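Local coordinates for protein cytochrome P450 RhF (Acinetobacter radioresistens, PDB 6RO8) that binds heme b as the heme domain of a larger, self-sufficient cytochrome P450, probably acting as a monooxygenase and also showing peroxygenase activity, at residues Tyr69-Ala74 against Glu329-Lys334; Asp153-Lys158 against Val164-Trp169. All coordinates share one frame; numbering follows the deposited sequence.

Contact 1: residues Tyr69-Ala74 against Glu329-Lys334; sequences YEDVKA and EVSGVK
Ser331 OG donates a hydrogen bond to Asp71 OD1, 2.8 Å between these two oxygens, and the aspartate can be followed outward to it. Its CB lies 4.0 Å from Val330 CG1, a methylene-to-methyl contact. Chi1 of -59° sets CG opposite its own carbonyl carbon and turns the carboxylate toward the hairpin tip; Asp71 CG is 4.1 Å from Val330 CG1. OD1 sits 3.7 Å from Val330 CG1 and takes the serine bond, the hydroxyl arriving on the syn side, 17° out of the carboxylate plane. Asp71 OD2 stays farther off, 4.1 Å from Ser331 OG. Asp71 therefore suits a place half greasy, half polar, its methylene meeting valine and its carboxylate the serine hydroxyl. Ile55 of strand 55-58 touches Asp71, Val330 and Ser331 alike, while Asp71 also reaches Val66. Ser331 and Gly332 form the corners of a type I' turn; Gly332, at phi 84°, adopts a backbone conformation in which a CB would collide with the preceding carbonyl oxygen. Paired Val330 and Val333 close this beta hairpin with a two-residue loop, which packs against helix 69-77 (the B helix) in the beta-rich part of the P450 fold.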
loop_
_atom_site.group_PDB
_atom_site.type_symbol
_atom_site.label_atom_id
_atom_site.label_comp_id
_atom_site.label_asym_id
_atom_site.label_seq_id
_atom_site.Cartn_x
_atom_site.Cartn_y
_atom_site.Cartn_z
ATOM N N TYR A 69 7.623 16.706 -4.937
ATOM C CA TYR A 69 6.170 16.607 -5.047
ATOM C C TYR A 69 5.694 16.868 -6.476
ATOM O O TYR A 69 4.906 16.093 -7.031
ATOM C CB TYR A 69 5.497 17.567 -4.061
ATOM C CG TYR A 69 3.978 17.530 -4.138
ATOM C CD1 TYR A 69 3.241 16.643 -3.364
ATOM C CD2 TYR A 69 3.286 18.361 -5.012
ATOM C CE1 TYR A 69 1.878 16.595 -3.449
ATOM C CE2 TYR A 69 1.916 18.312 -5.107
ATOM C CZ TYR A 69 1.216 17.438 -4.315
ATOM O OH TYR A 69 -0.159 17.394 -4.407
ATOM N N GLU A 70 6.160 17.955 -7.096
ATOM C CA GLU A 70 5.672 18.278 -8.435
ATOM C C GLU A 70 6.093 17.229 -9.465
ATOM O O GLU A 70 5.294 16.858 -10.331
ATOM C CB GLU A 70 6.145 19.667 -8.852
ATOM C CG GLU A 70 5.397 20.826 -8.201
ATOM C CD GLU A 70 3.877 20.772 -8.389
ATOM O OE1 GLU A 70 3.396 20.164 -9.374
ATOM O OE2 GLU A 70 3.154 21.351 -7.545
ATOM N N ASP A 71 7.334 16.729 -9.390
ATOM C CA ASP A 71 7.772 15.701 -10.333
ATOM C C ASP A 71 6.931 14.437 -10.196
ATOM O O ASP A 71 6.443 13.893 -11.197
ATOM C CB ASP A 71 9.248 15.346 -10.127
ATOM C CG ASP A 71 10.185 16.526 -10.288
ATOM O OD1 ASP A 71 9.905 17.413 -11.124
ATOM O OD2 ASP A 71 11.219 16.546 -9.573
ATOM N N VAL A 72 6.773 13.941 -8.954
ATOM C CA VAL A 72 6.014 12.712 -8.730
ATOM C C VAL A 72 4.583 12.873 -9.235
ATOM O O VAL A 72 4.047 11.996 -9.925
ATOM C CB VAL A 72 6.060 12.316 -7.241
ATOM C CG1 VAL A 72 5.047 11.170 -6.924
ATOM C CG2 VAL A 72 7.495 11.938 -6.829
ATOM N N LYS A 73 3.957 14.016 -8.942
ATOM C CA LYS A 73 2.615 14.257 -9.450
ATOM C C LYS A 73 2.609 14.290 -10.970
ATOM O O LYS A 73 1.732 13.694 -11.612
ATOM C CB LYS A 73 2.057 15.561 -8.877
ATOM C CG LYS A 73 0.567 15.714 -9.094
ATOM C CD LYS A 73 -0.071 16.633 -8.069
ATOM C CE LYS A 73 -0.575 17.905 -8.727
ATOM N NZ LYS A 73 -1.555 18.612 -7.849
ATOM N N ALA A 74 3.588 14.967 -11.568
ATOM C CA ALA A 74 3.616 15.090 -13.021
ATOM C C ALA A 74 3.665 13.718 -13.688
ATOM O O ALA A 74 2.914 13.443 -14.633
ATOM C CB ALA A 74 4.805 15.941 -13.438
ATOM N N GLU A 329 11.057 13.949 -20.793
ATOM C CA GLU A 329 11.884 14.570 -19.778
ATOM C C GLU A 329 11.014 15.192 -18.693
ATOM O O GLU A 329 9.883 15.622 -18.932
ATOM C CB GLU A 329 12.843 15.585 -20.394
ATOM C CG GLU A 329 12.184 16.749 -21.081
ATOM C CD GLU A 329 11.886 17.868 -20.105
ATOM O OE1 GLU A 329 10.694 18.194 -19.901
ATOM O OE2 GLU A 329 12.849 18.404 -19.517
ATOM N N VAL A 330 11.561 15.198 -17.483
ATOM C CA VAL A 330 10.922 15.757 -16.300
ATOM C C VAL A 330 11.975 16.609 -15.607
ATOM O O VAL A 330 13.075 16.123 -15.327
ATOM C CB VAL A 330 10.388 14.656 -15.361
ATOM C CG1 VAL A 330 9.704 15.242 -14.139
ATOM C CG2 VAL A 330 9.434 13.738 -16.122
ATOM N N SER A 331 11.662 17.881 -15.378
ATOM C CA SER A 331 12.542 18.817 -14.667
ATOM C C SER A 331 14.009 18.689 -15.086
ATOM O O SER A 331 14.910 18.560 -14.251
ATOM C CB SER A 331 12.412 18.637 -13.158
ATOM O OG SER A 331 11.249 19.278 -12.681
ATOM N N GLY A 332 14.247 18.701 -16.398
ATOM C CA GLY A 332 15.607 18.751 -16.904
ATOM C C GLY A 332 16.338 17.434 -16.999
ATOM O O GLY A 332 17.555 17.435 -17.231
ATOM N N VAL A 333 15.639 16.310 -16.845
ATOM C CA VAL A 333 16.229 14.975 -16.918
ATOM C C VAL A 333 15.488 14.190 -17.997
ATOM O O VAL A 333 14.259 14.073 -17.936
ATOM C CB VAL A 333 16.151 14.257 -15.560
ATOM C CG1 VAL A 333 16.887 12.908 -15.590
ATOM C CG2 VAL A 333 16.698 15.157 -14.476
ATOM N N LYS A 334 16.222 13.649 -18.975
ATOM C CA LYS A 334 15.589 12.908 -20.063
ATOM C C LYS A 334 15.594 11.416 -19.751
ATOM O O LYS A 334 16.567 10.891 -19.203
ATOM C CB LYS A 334 16.285 13.188 -21.413
ATOM C CG LYS A 334 15.277 13.204 -22.603
ATOM C CD LYS A 334 15.581 14.194 -23.762
ATOM C CE LYS A 334 14.268 14.749 -24.389
ATOM N NZ LYS A 334 13.371 13.732 -25.050
#

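Contact 2: residues Asp153-Lys158 against Val164-Trp169; sequences DGFIYK and VQEMLW
Phe155 and Glu166 bring their backbones to 7.4 Å between CA atoms, where the last residues of helix 134-155 and the short helix 163-168 flank a tight connection that leaves the first helix through a type I turn, Phe155 to Lys158. These are helix D and the first piece of helix E of the P450 fold, joined here by a short strand, 160-162. The acid chain of Glu166 runs between an aromatic partner and a basic one. Its CB lies 3.5 Å from Phe155 CD2, an oblique approach, and the carboxylate plane is turned 55° from the ring plane. A bend at chi2, -82°, brings the acid back beside the phenylalanine, so that OE2 comes 3.3 Å from Phe155 CB. Glutamate fits because its methylenes can pack against the ring while its charge ends at the basic neighbour.

Met167 takes up the far part of the ring. Its sulfur stands at the edge, in the ring plane, with SD 3.8 Å from both Phe155 CE2 and Phe155 CZ; this is a Met-aromatic contact, the two side chains crossing at about a right angle. The long, flexible thioether also touches Val148, Lys151 and Val152 of helix 134-155, and Trp430 also touches Phe155. The backbone around Met167 departs from regular helix: it widens into a pi turn here, with weak bonds from Leu168 N and Trp169 N both reaching Val164 O.

Lysine is long enough to close the group from the other end of the turn: Lys158, extended beyond CG, comes from the opposite direction to Glu166, and its NZ makes a salt bridge of 3.2 Å to Glu166 OE1, using that oxygen's syn lone pair.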
loop_
_atom_site.group_PDB
_atom_site.type_symbol
_atom_site.label_atom_id
_atom_site.label_comp_id
_atom_site.label_asym_id
_atom_site.label_seq_id
_atom_site.Cartn_x
_atom_site.Cartn_y
_atom_site.Cartn_z
ATOM N N ASP A 153 -13.276 -5.180 22.823
ATOM C CA ASP A 153 -13.962 -5.828 23.931
ATOM C C ASP A 153 -13.099 -6.954 24.476
ATOM O O ASP A 153 -13.076 -7.207 25.686
ATOM C CB ASP A 153 -15.330 -6.356 23.490
ATOM C CG ASP A 153 -16.422 -5.284 23.522
ATOM O OD1 ASP A 153 -16.184 -4.183 24.074
ATOM O OD2 ASP A 153 -17.525 -5.548 22.986
ATOM N N GLY A 154 -12.327 -7.594 23.599
ATOM C CA GLY A 154 -11.549 -8.745 24.013
ATOM C C GLY A 154 -10.310 -8.378 24.805
ATOM O O GLY A 154 -9.944 -9.073 25.754
ATOM N N PHE A 155 -9.635 -7.302 24.433
ATOM C CA PHE A 155 -8.344 -7.024 25.040
ATOM C C PHE A 155 -8.348 -5.822 25.972
ATOM O O PHE A 155 -7.341 -5.587 26.649
ATOM C CB PHE A 155 -7.261 -6.861 23.950
ATOM C CG PHE A 155 -7.388 -5.621 23.087
ATOM C CD1 PHE A 155 -7.011 -4.369 23.562
ATOM C CD2 PHE A 155 -7.793 -5.725 21.764
ATOM C CE1 PHE A 155 -7.085 -3.245 22.751
ATOM C CE2 PHE A 155 -7.867 -4.600 20.950
ATOM C CZ PHE A 155 -7.507 -3.361 21.442
ATOM N N ILE A 156 -9.449 -5.071 26.044
ATOM C CA ILE A 156 -9.466 -3.864 26.851
ATOM C C ILE A 156 -9.110 -4.175 28.299
ATOM O O ILE A 156 -8.521 -3.335 28.986
ATOM C CB ILE A 156 -10.851 -3.203 26.730
ATOM C CG1 ILE A 156 -10.975 -1.932 27.577
ATOM C CG2 ILE A 156 -11.933 -4.177 27.177
ATOM C CD1 ILE A 156 -9.932 -0.911 27.291
ATOM N N TYR A 157 -9.409 -5.390 28.767
ATOM C CA TYR A 157 -9.140 -5.738 30.157
ATOM C C TYR A 157 -7.643 -5.846 30.448
ATOM O O TYR A 157 -7.231 -5.675 31.599
ATOM C CB TYR A 157 -9.840 -7.050 30.500
ATOM C CG TYR A 157 -9.044 -8.242 30.042
ATOM C CD1 TYR A 157 -9.099 -8.670 28.726
ATOM C CD2 TYR A 157 -8.208 -8.922 30.920
ATOM C CE1 TYR A 157 -8.360 -9.752 28.300
ATOM C CE2 TYR A 157 -7.462 -9.997 30.504
ATOM C CZ TYR A 157 -7.538 -10.413 29.194
ATOM O OH TYR A 157 -6.787 -11.495 28.783
ATOM N N LYS A 158 -6.822 -6.150 29.445
ATOM C CA LYS A 158 -5.389 -6.307 29.679
ATOM C C LYS A 158 -4.736 -4.966 30.005
ATOM O O LYS A 158 -5.218 -3.899 29.622
ATOM C CB LYS A 158 -4.693 -6.914 28.455
ATOM C CG LYS A 158 -5.413 -8.089 27.821
ATOM C CD LYS A 158 -4.514 -8.819 26.836
ATOM C CE LYS A 158 -5.314 -9.724 25.907
ATOM N NZ LYS A 158 -4.441 -10.459 24.943
ATOM N N VAL A 164 -1.231 -4.596 16.694
ATOM C CA VAL A 164 -1.111 -5.291 15.414
ATOM C C VAL A 164 -1.738 -6.674 15.521
ATOM O O VAL A 164 -2.640 -7.034 14.754
ATOM C CB VAL A 164 0.361 -5.375 14.964
ATOM C CG1 VAL A 164 0.479 -6.277 13.742
ATOM C CG2 VAL A 164 0.919 -3.988 14.657
ATOM N N GLN A 165 -1.299 -7.448 16.511
ATOM C CA GLN A 165 -1.796 -8.806 16.679
ATOM C C GLN A 165 -3.219 -8.859 17.223
ATOM O O GLN A 165 -3.938 -9.816 16.926
ATOM C CB GLN A 165 -0.848 -9.608 17.572
ATOM C CG GLN A 165 -0.813 -11.091 17.215
ATOM C CD GLN A 165 -0.698 -11.349 15.705
ATOM O OE1 GLN A 165 -1.452 -12.159 15.145
ATOM N NE2 GLN A 165 0.249 -10.661 15.043
ATOM N N GLU A 166 -3.666 -7.847 17.964
ATOM C CA GLU A 166 -5.040 -7.906 18.454
ATOM C C GLU A 166 -6.047 -7.596 17.355
ATOM O O GLU A 166 -7.092 -8.251 17.271
ATOM C CB GLU A 166 -5.246 -6.953 19.640
ATOM C CG GLU A 166 -4.196 -7.079 20.740
ATOM C CD GLU A 166 -4.465 -8.226 21.706
ATOM O OE1 GLU A 166 -3.519 -8.607 22.452
ATOM O OE2 GLU A 166 -5.613 -8.731 21.721
ATOM N N MET A 167 -5.766 -6.617 16.502
ATOM C CA MET A 167 -6.821 -6.180 15.596
ATOM C C MET A 167 -6.298 -5.624 14.272
ATOM O O MET A 167 -6.985 -5.730 13.246
ATOM C CB MET A 167 -7.716 -5.121 16.277
ATOM C CG MET A 167 -6.966 -3.879 16.777
ATOM S SD MET A 167 -7.957 -2.685 17.704
ATOM C CE MET A 167 -9.539 -2.858 16.967
ATOM N N LEU A 168 -5.074 -5.075 14.260
ATOM C CA LEU A 168 -4.723 -4.161 13.174
ATOM C C LEU A 168 -4.514 -4.880 11.838
ATOM O O LEU A 168 -4.787 -4.291 10.792
ATOM C CB LEU A 168 -3.505 -3.311 13.557
ATOM C CG LEU A 168 -3.794 -2.104 14.485
ATOM C CD1 LEU A 168 -2.603 -1.162 14.580
ATOM C CD2 LEU A 168 -5.084 -1.304 14.139
ATOM N N TRP A 169 -4.054 -6.136 11.822
ATOM C CA TRP A 169 -4.047 -6.850 10.548
ATOM C C TRP A 169 -5.293 -7.704 10.335
ATOM O O TRP A 169 -5.751 -7.863 9.196
ATOM C CB TRP A 169 -2.787 -7.719 10.411
ATOM C CG TRP A 169 -2.800 -9.013 11.140
ATOM C CD1 TRP A 169 -2.282 -9.259 12.378
ATOM C CD2 TRP A 169 -3.324 -10.264 10.668
ATOM N NE1 TRP A 169 -2.464 -10.584 12.717
ATOM C CE2 TRP A 169 -3.105 -11.220 11.687
ATOM C CE3 TRP A 169 -3.968 -10.665 9.489
ATOM C CZ2 TRP A 169 -3.507 -12.548 11.560
ATOM C CZ3 TRP A 169 -4.363 -11.978 9.367
ATOM C CH2 TRP A 169 -4.134 -12.906 10.396
#

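Contact 1 and contact 2 are separate packing sites on opposite sides of the chain's centre, 44 Å apart between centres and about 25 Å between nearest atoms. In sequence, contact 2 falls wholly between the two segments of contact 1, which are 255 residues apart, whereas its own segments are only six apart. Contact 1 therefore joins distant parts of the chain and contact 2 neighbouring helices. Relative to the heme they differ too: the side chain of Val330 is about 9 Å from that of heme-binding Arg322, and that of Asp71 about 12 Å from that of heme-binding Tyr376, while 153-158 and 164-169 lie away from the known heme-binding residues.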